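Local coordinates for SusD homolog (Bacteroides ovatus, PDB 4F53), which probably binds mucin O-glycans at the cell surface as a SusD-like outer-membrane lipoprotein of a glycan-uptake system, at residues Arg306-Trp317 with Leu396-Ser407. Numbering follows the deposited sequence.
Sequences RRGILQGQYNSW and LKGQSAQTYDYS
The carboxamide of Asn-315 pairs with the backbone of Tyr-404 at both ends: OD1 accepts from Tyr-404 N (2.8 Å), and ND2 gives a nearly straight bond (174°) to Tyr-404 O, so the amide cannot flip without losing both. Gln-402 instead bridges two residues, OE1 taking Trp-317 N at 2.9 Å and NE2 giving to Ser-316 OG across the contact and to Ser-400 O within its own loop. Tyr-406 OH donates to Gln-313 O (2.6 Å) near the plane of its own ring, and a water ties that hydroxyl to Leu-310 N and Gln-313 OE1. Arg-306, bent at chi2 (74°), brings NH1 to Tyr-406 O, with NH2 held by Pro-459 O. Two irregular loops meet here, far from the centre of this helical, TPR-like SusD fold; type II turns at 310-313, 396-399 and 399-402 shape them. The Gln-402 amide lies almost flat (13°) on the Trp-317 indole, whose edge meets Leu-396 CD2. With an alanine here in place of the indole, the Gln-402 amide would probably lose its flat support and a gap would open beside Leu-396. Ile-309 CG1 sits 3.7 Å from the Tyr-406 ring centroid, a CH-pi contact over the face, and Gln-313 O lies over the Tyr-404 ring.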
ATOM      1  N   ARG A 306       4.868 -18.952   3.097  1.00 34.04           N
ATOM      2  CA  ARG A 306       4.055 -18.524   4.216  1.00 34.36           C
ATOM      3  C   ARG A 306       4.650 -17.243   4.837  1.00 37.48           C
ATOM      4  O   ARG A 306       5.875 -17.159   5.033  1.00 37.06           O
ATOM      5  CB  ARG A 306       3.975 -19.655   5.264  1.00 34.24           C
ATOM      6  CG  ARG A 306       3.041 -19.385   6.446  1.00 37.00           C
ATOM      7  CD  ARG A 306       1.567 -19.490   6.063  1.00 37.71           C
ATOM      8  NE  ARG A 306       0.708 -19.109   7.183  1.00 35.65           N
ATOM      9  CZ  ARG A 306       0.240 -19.959   8.086  1.00 47.27           C
ATOM     10  NH1 ARG A 306       0.515 -21.257   7.995  1.00 41.41           N
ATOM     11  NH2 ARG A 306      -0.493 -19.522   9.094  1.00 35.29           N
ATOM     12  N   ARG A 307       3.793 -16.238   5.089  1.00 32.87           N
ATOM     13  CA  ARG A 307       4.224 -14.996   5.744  1.00 31.72           C
ATOM     14  C   ARG A 307       4.321 -15.239   7.244  1.00 35.98           C
ATOM     15  O   ARG A 307       3.543 -16.039   7.779  1.00 36.17           O
ATOM     16  CB  ARG A 307       3.254 -13.839   5.464  1.00 27.09           C
ATOM     17  CG  ARG A 307       3.143 -13.405   4.008  1.00 25.40           C
ATOM     18  CD  ARG A 307       2.057 -12.343   3.840  1.00 33.66           C
ATOM     19  NE  ARG A 307       0.747 -12.916   4.172  1.00 29.88           N
ATOM     20  CZ  ARG A 307       0.027 -12.594   5.234  1.00 40.66           C
ATOM     21  NH1 ARG A 307       0.398 -11.586   6.015  1.00 28.91           N
ATOM     22  NH2 ARG A 307      -1.095 -13.243   5.499  1.00 27.47           N
ATOM     23  N   GLY A 308       5.240 -14.544   7.909  1.00 31.48           N
ATOM     24  CA  GLY A 308       5.390 -14.652   9.349  1.00 32.23           C
ATOM     25  C   GLY A 308       6.145 -15.861   9.860  1.00 37.32           C
ATOM     26  O   GLY A 308       5.956 -16.249  11.014  1.00 38.05           O
ATOM     27  N   ILE A 309       7.008 -16.462   9.031  1.00 34.50           N
ATOM     28  CA  ILE A 309       7.874 -17.565   9.490  1.00 35.64           C
ATOM     29  C   ILE A 309       8.944 -16.919  10.391  1.00 40.21           C
ATOM     30  O   ILE A 309       9.518 -15.899  10.011  1.00 39.17           O
ATOM     31  CB  ILE A 309       8.487 -18.384   8.319  1.00 37.33           C
ATOM     32  CG1 ILE A 309       7.391 -19.099   7.484  1.00 36.66           C
ATOM     33  CG2 ILE A 309       9.553 -19.369   8.843  1.00 35.90           C
ATOM     34  CD1 ILE A 309       7.880 -19.643   6.105  1.00 31.03           C
ATOM     35  N   LEU A 310       9.144 -17.444  11.597  1.00 39.65           N
ATOM     36  CA  LEU A 310      10.105 -16.864  12.531  1.00 40.88           C
ATOM     37  C   LEU A 310      11.497 -16.984  11.968  1.00 46.91           C
ATOM     38  O   LEU A 310      11.844 -18.015  11.381  1.00 47.96           O
ATOM     39  CB  LEU A 310      10.030 -17.549  13.920  1.00 42.18           C
ATOM     40  CG  LEU A 310      10.636 -16.788  15.123  1.00 47.18           C
ATOM     41  CD1 LEU A 310       9.685 -15.680  15.639  1.00 46.20           C
ATOM     42  CD2 LEU A 310      10.924 -17.745  16.285  1.00 47.90           C
ATOM     43  N   GLN A 311      12.292 -15.917  12.137  1.00 44.10           N
ATOM     44  CA  GLN A 311      13.698 -15.897  11.747  1.00 45.00           C
ATOM     45  C   GLN A 311      14.391 -17.070  12.430  1.00 49.66           C
ATOM     46  O   GLN A 311      14.217 -17.262  13.639  1.00 51.44           O
ATOM     47  CB  GLN A 311      14.340 -14.553  12.135  1.00 46.32           C
ATOM     48  CG  GLN A 311      15.612 -14.234  11.365  1.00 55.11           C
ATOM     49  CD  GLN A 311      15.405 -13.832   9.922  1.00 52.97           C
ATOM     50  OE1 GLN A 311      14.299 -13.530   9.468  1.00 45.19           O
ATOM     51  NE2 GLN A 311      16.489 -13.850   9.153  1.00 38.78           N
ATOM     52  N   GLY A 312      15.066 -17.891  11.628  1.00 45.45           N
ATOM     53  CA  GLY A 312      15.769 -19.082  12.087  1.00 45.38           C
ATOM     54  C   GLY A 312      14.952 -20.355  11.982  1.00 49.84           C
ATOM     55  O   GLY A 312      15.451 -21.423  12.326  1.00 52.05           O
ATOM     56  N   GLN A 313      13.693 -20.270  11.510  1.00 45.88           N
ATOM     57  CA  GLN A 313      12.788 -21.427  11.433  1.00 45.26           C
ATOM     58  C   GLN A 313      12.260 -21.671  10.025  1.00 46.36           C
ATOM     59  O   GLN A 313      11.129 -22.121   9.849  1.00 45.13           O
ATOM     60  CB  GLN A 313      11.624 -21.256  12.420  1.00 45.89           C
ATOM     61  CG  GLN A 313      12.105 -21.325  13.863  1.00 53.49           C
ATOM     62  CD  GLN A 313      11.022 -21.179  14.889  1.00 61.99           C
ATOM     63  OE1 GLN A 313       9.880 -20.810  14.605  1.00 53.93           O
ATOM     64  NE2 GLN A 313      11.371 -21.451  16.130  1.00 54.51           N
ATOM     65  N   TYR A 314      13.103 -21.403   9.023  1.00 41.60           N
ATOM     66  CA  TYR A 314      12.770 -21.614   7.613  1.00 39.32           C
ATOM     67  C   TYR A 314      13.252 -22.948   7.135  1.00 43.98           C
ATOM     68  O   TYR A 314      14.350 -23.377   7.520  1.00 41.94           O
ATOM     69  CB  TYR A 314      13.446 -20.552   6.743  1.00 38.41           C
ATOM     70  CG  TYR A 314      12.808 -19.189   6.793  1.00 38.26           C
ATOM     71  CD1 TYR A 314      13.195 -18.249   7.751  1.00 40.98           C
ATOM     72  CD2 TYR A 314      11.860 -18.810   5.853  1.00 36.67           C
ATOM     73  CE1 TYR A 314      12.605 -16.986   7.800  1.00 40.17           C
ATOM     74  CE2 TYR A 314      11.269 -17.553   5.889  1.00 36.50           C
ATOM     75  CZ  TYR A 314      11.650 -16.643   6.861  1.00 40.39           C
ATOM     76  OH  TYR A 314      11.097 -15.405   6.874  1.00 38.31           O
ATOM     77  N   ASN A 315      12.489 -23.572   6.224  1.00 41.99           N
ATOM     78  CA  ASN A 315      12.976 -24.769   5.538  1.00 42.69           C
ATOM     79  C   ASN A 315      14.099 -24.273   4.608  1.00 45.97           C
ATOM     80  O   ASN A 315      13.952 -23.178   4.049  1.00 45.61           O
ATOM     81  CB  ASN A 315      11.835 -25.435   4.772  1.00 42.66           C
ATOM     82  CG  ASN A 315      10.971 -26.339   5.609  1.00 55.03           C
ATOM     83  OD1 ASN A 315      11.438 -27.044   6.511  1.00 48.57           O
ATOM     84  ND2 ASN A 315       9.696 -26.386   5.278  1.00 43.35           N
ATOM     85  N   SER A 316      15.228 -24.993   4.502  1.00 43.76           N
ATOM     86  CA  SER A 316      16.387 -24.538   3.698  1.00 43.51           C
ATOM     87  C   SER A 316      16.090 -24.316   2.197  1.00 46.60           C
ATOM     88  O   SER A 316      16.893 -23.654   1.536  1.00 46.96           O
ATOM     89  CB  SER A 316      17.573 -25.489   3.838  1.00 44.28           C
ATOM     90  OG  SER A 316      17.281 -26.755   3.271  1.00 50.97           O
ATOM     91  N   TRP A 317      14.976 -24.854   1.665  1.00 41.73           N
ATOM     92  CA  TRP A 317      14.641 -24.691   0.244  1.00 40.84           C
ATOM     93  C   TRP A 317      13.598 -23.603  -0.008  1.00 41.87           C
ATOM     94  O   TRP A 317      13.142 -23.464  -1.143  1.00 41.20           O
ATOM     95  CB  TRP A 317      14.168 -26.022  -0.378  1.00 40.38           C
ATOM     96  CG  TRP A 317      15.179 -27.137  -0.327  1.00 42.26           C
ATOM     97  CD1 TRP A 317      16.504 -27.037  -0.020  1.00 45.33           C
ATOM     98  CD2 TRP A 317      14.932 -28.520  -0.598  1.00 43.52           C
ATOM     99  NE1 TRP A 317      17.083 -28.275  -0.023  1.00 46.31           N
ATOM    100  CE2 TRP A 317      16.147 -29.207  -0.395  1.00 48.96           C
ATOM    101  CE3 TRP A 317      13.803 -29.246  -1.013  1.00 45.39           C
ATOM    102  CZ2 TRP A 317      16.266 -30.594  -0.585  1.00 50.49           C
ATOM    103  CZ3 TRP A 317      13.914 -30.620  -1.180  1.00 48.94           C
ATOM    104  CH2 TRP A 317      15.132 -31.282  -0.965  1.00 51.07           C
ATOM    105  N   LEU A 396       7.046 -27.893   0.533  1.00 42.54           N
ATOM    106  CA  LEU A 396       8.260 -28.438   1.133  1.00 42.88           C
ATOM    107  C   LEU A 396       7.968 -29.470   2.241  1.00 48.49           C
ATOM    108  O   LEU A 396       8.896 -30.135   2.709  1.00 49.38           O
ATOM    109  CB  LEU A 396       9.151 -27.300   1.656  1.00 42.07           C
ATOM    110  CG  LEU A 396       9.802 -26.405   0.562  1.00 44.57           C
ATOM    111  CD1 LEU A 396      10.681 -25.368   1.178  1.00 43.51           C
ATOM    112  CD2 LEU A 396      10.617 -27.235  -0.433  1.00 46.04           C
ATOM    113  N   LYS A 397       6.681 -29.650   2.608  1.00 46.51           N
ATOM    114  CA  LYS A 397       6.238 -30.622   3.618  1.00 48.50           C
ATOM    115  C   LYS A 397       6.691 -32.049   3.230  1.00 54.72           C
ATOM    116  O   LYS A 397       6.445 -32.494   2.105  1.00 54.42           O
ATOM    117  CB  LYS A 397       4.714 -30.559   3.820  1.00 49.79           C
ATOM    118  CG  LYS A 397       4.224 -31.515   4.899  1.00 61.19           C
ATOM    119  CD  LYS A 397       2.760 -31.831   4.729  1.00 68.93           C
ATOM    120  CE  LYS A 397       2.295 -32.867   5.718  1.00 72.10           C
ATOM    121  NZ  LYS A 397       0.825 -33.042   5.653  1.00 81.28           N
ATOM    122  N   GLY A 398       7.408 -32.702   4.147  1.00 52.17           N
ATOM    123  CA  GLY A 398       7.941 -34.041   3.945  1.00 53.56           C
ATOM    124  C   GLY A 398       9.178 -34.160   3.060  1.00 58.55           C
ATOM    125  O   GLY A 398       9.679 -35.274   2.873  1.00 60.56           O
ATOM    126  N   GLN A 399       9.677 -33.037   2.484  1.00 53.04           N
ATOM    127  CA  GLN A 399      10.871 -33.050   1.625  1.00 52.37           C
ATOM    128  C   GLN A 399      12.152 -33.271   2.456  1.00 58.66           C
ATOM    129  O   GLN A 399      12.143 -33.096   3.675  1.00 59.27           O
ATOM    130  CB  GLN A 399      10.987 -31.767   0.775  1.00 50.82           C
ATOM    131  CG  GLN A 399       9.939 -31.633  -0.334  1.00 43.95           C
ATOM    132  CD  GLN A 399      10.089 -32.663  -1.441  1.00 62.49           C
ATOM    133  OE1 GLN A 399      11.171 -32.871  -2.001  1.00 52.21           O
ATOM    134  NE2 GLN A 399       8.989 -33.282  -1.834  1.00 57.80           N
ATOM    135  N   SER A 400      13.231 -33.687   1.788  1.00 57.19           N
ATOM    136  CA  SER A 400      14.522 -34.006   2.396  1.00 59.45           C
ATOM    137  C   SER A 400      15.126 -32.825   3.176  1.00 62.47           C
ATOM    138  O   SER A 400      15.343 -31.747   2.609  1.00 60.31           O
ATOM    139  CB  SER A 400      15.502 -34.482   1.332  1.00 64.07           C
ATOM    140  OG  SER A 400      16.633 -35.057   1.957  1.00 77.41           O
ATOM    141  N   ALA A 401      15.388 -33.052   4.495  1.00 59.90           N
ATOM    142  CA  ALA A 401      15.962 -32.095   5.456  1.00 58.98           C
ATOM    143  C   ALA A 401      15.052 -30.862   5.691  1.00 60.09           C
ATOM    144  O   ALA A 401      15.480 -29.920   6.365  1.00 59.27           O
ATOM    145  CB  ALA A 401      17.351 -31.641   5.000  1.00 59.40           C
ATOM    146  N   GLN A 402      13.805 -30.880   5.155  1.00 54.57           N
ATOM    147  CA  GLN A 402      12.821 -29.804   5.291  1.00 52.18           C
ATOM    148  C   GLN A 402      11.930 -30.148   6.467  1.00 57.90           C
ATOM    149  O   GLN A 402      10.952 -30.872   6.311  1.00 58.03           O
ATOM    150  CB  GLN A 402      12.019 -29.583   3.984  1.00 51.52           C
ATOM    151  CG  GLN A 402      12.850 -29.436   2.688  1.00 45.58           C
ATOM    152  CD  GLN A 402      13.924 -28.396   2.758  1.00 53.55           C
ATOM    153  OE1 GLN A 402      13.658 -27.200   2.727  1.00 51.08           O
ATOM    154  NE2 GLN A 402      15.165 -28.833   2.874  1.00 43.66           N
ATOM    155  N   THR A 403      12.303 -29.648   7.657  1.00 55.63           N
ATOM    156  CA  THR A 403      11.701 -29.928   8.972  1.00 56.43           C
ATOM    157  C   THR A 403      10.291 -29.348   9.181  1.00 58.99           C
ATOM    158  O   THR A 403       9.462 -29.984   9.834  1.00 61.37           O
ATOM    159  CB  THR A 403      12.671 -29.374  10.038  1.00 71.50           C
ATOM    160  OG1 THR A 403      13.842 -30.199  10.037  1.00 81.78           O
ATOM    161  CG2 THR A 403      12.081 -29.327  11.455  1.00 72.63           C
ATOM    162  N   TYR A 404      10.032 -28.147   8.662  1.00 51.94           N
ATOM    163  CA  TYR A 404       8.812 -27.411   8.929  1.00 49.55           C
ATOM    164  C   TYR A 404       7.700 -27.631   7.906  1.00 53.56           C
ATOM    165  O   TYR A 404       7.949 -27.985   6.759  1.00 53.56           O
ATOM    166  CB  TYR A 404       9.143 -25.916   9.038  1.00 48.11           C
ATOM    167  CG  TYR A 404      10.255 -25.603  10.022  1.00 49.10           C
ATOM    168  CD1 TYR A 404       9.987 -25.435  11.379  1.00 52.13           C
ATOM    169  CD2 TYR A 404      11.575 -25.476   9.599  1.00 49.24           C
ATOM    170  CE1 TYR A 404      11.008 -25.156  12.294  1.00 52.87           C
ATOM    171  CE2 TYR A 404      12.602 -25.191  10.502  1.00 50.69           C
ATOM    172  CZ  TYR A 404      12.312 -25.023  11.848  1.00 56.23           C
ATOM    173  OH  TYR A 404      13.312 -24.718  12.738  1.00 58.20           O
ATOM    174  N   ASP A 405       6.461 -27.428   8.359  1.00 50.36           N
ATOM    175  CA  ASP A 405       5.243 -27.514   7.557  1.00 49.04           C
ATOM    176  C   ASP A 405       4.411 -26.256   7.838  1.00 51.08           C
ATOM    177  O   ASP A 405       3.771 -26.157   8.891  1.00 52.42           O
ATOM    178  CB  ASP A 405       4.451 -28.806   7.862  1.00 51.93           C
ATOM    179  CG  ASP A 405       3.113 -28.895   7.140  1.00 60.12           C
ATOM    180  OD1 ASP A 405       2.958 -28.228   6.095  1.00 60.78           O
ATOM    181  OD2 ASP A 405       2.228 -29.650   7.609  1.00 67.58           O
ATOM    182  N   TYR A 406       4.432 -25.293   6.901  1.00 43.64           N
ATOM    183  CA  TYR A 406       3.731 -24.034   7.080  1.00 40.44           C
ATOM    184  C   TYR A 406       2.393 -23.998   6.335  1.00 41.42           C
ATOM    185  O   TYR A 406       1.858 -22.925   6.085  1.00 38.33           O
ATOM    186  CB  TYR A 406       4.646 -22.857   6.707  1.00 39.95           C
ATOM    187  CG  TYR A 406       5.733 -22.657   7.743  1.00 41.57           C
ATOM    188  CD1 TYR A 406       5.417 -22.310   9.053  1.00 43.38           C
ATOM    189  CD2 TYR A 406       7.069 -22.897   7.438  1.00 42.20           C
ATOM    190  CE1 TYR A 406       6.404 -22.184  10.030  1.00 44.27           C
ATOM    191  CE2 TYR A 406       8.072 -22.723   8.394  1.00 43.60           C
ATOM    192  CZ  TYR A 406       7.730 -22.389   9.696  1.00 51.18           C
ATOM    193  OH  TYR A 406       8.697 -22.206  10.656  1.00 49.64           O
ATOM    194  N   SER A 407       1.795 -25.179   6.106  1.00 39.90           N
ATOM    195  CA  SER A 407       0.460 -25.320   5.518  1.00 39.48           C
ATOM    196  C   SER A 407      -0.583 -24.585   6.389  1.00 44.72           C
ATOM    197  O   SER A 407      -0.431 -24.493   7.610  1.00 46.75           O
ATOM    198  CB  SER A 407       0.080 -26.795   5.405  1.00 41.80           C
ATOM    199  OG  SER A 407       1.012 -27.553   4.647  1.00 49.35           O
TER
HETATM  200  O   HOH W   1       8.080 -20.097  12.388  1.00 40.22           O
HETATM  201  O   HOH W   2      13.101 -23.964  15.815  1.00 72.82           O
HETATM  202  O   HOH W   3      15.681 -27.053   6.545  1.00 44.72           O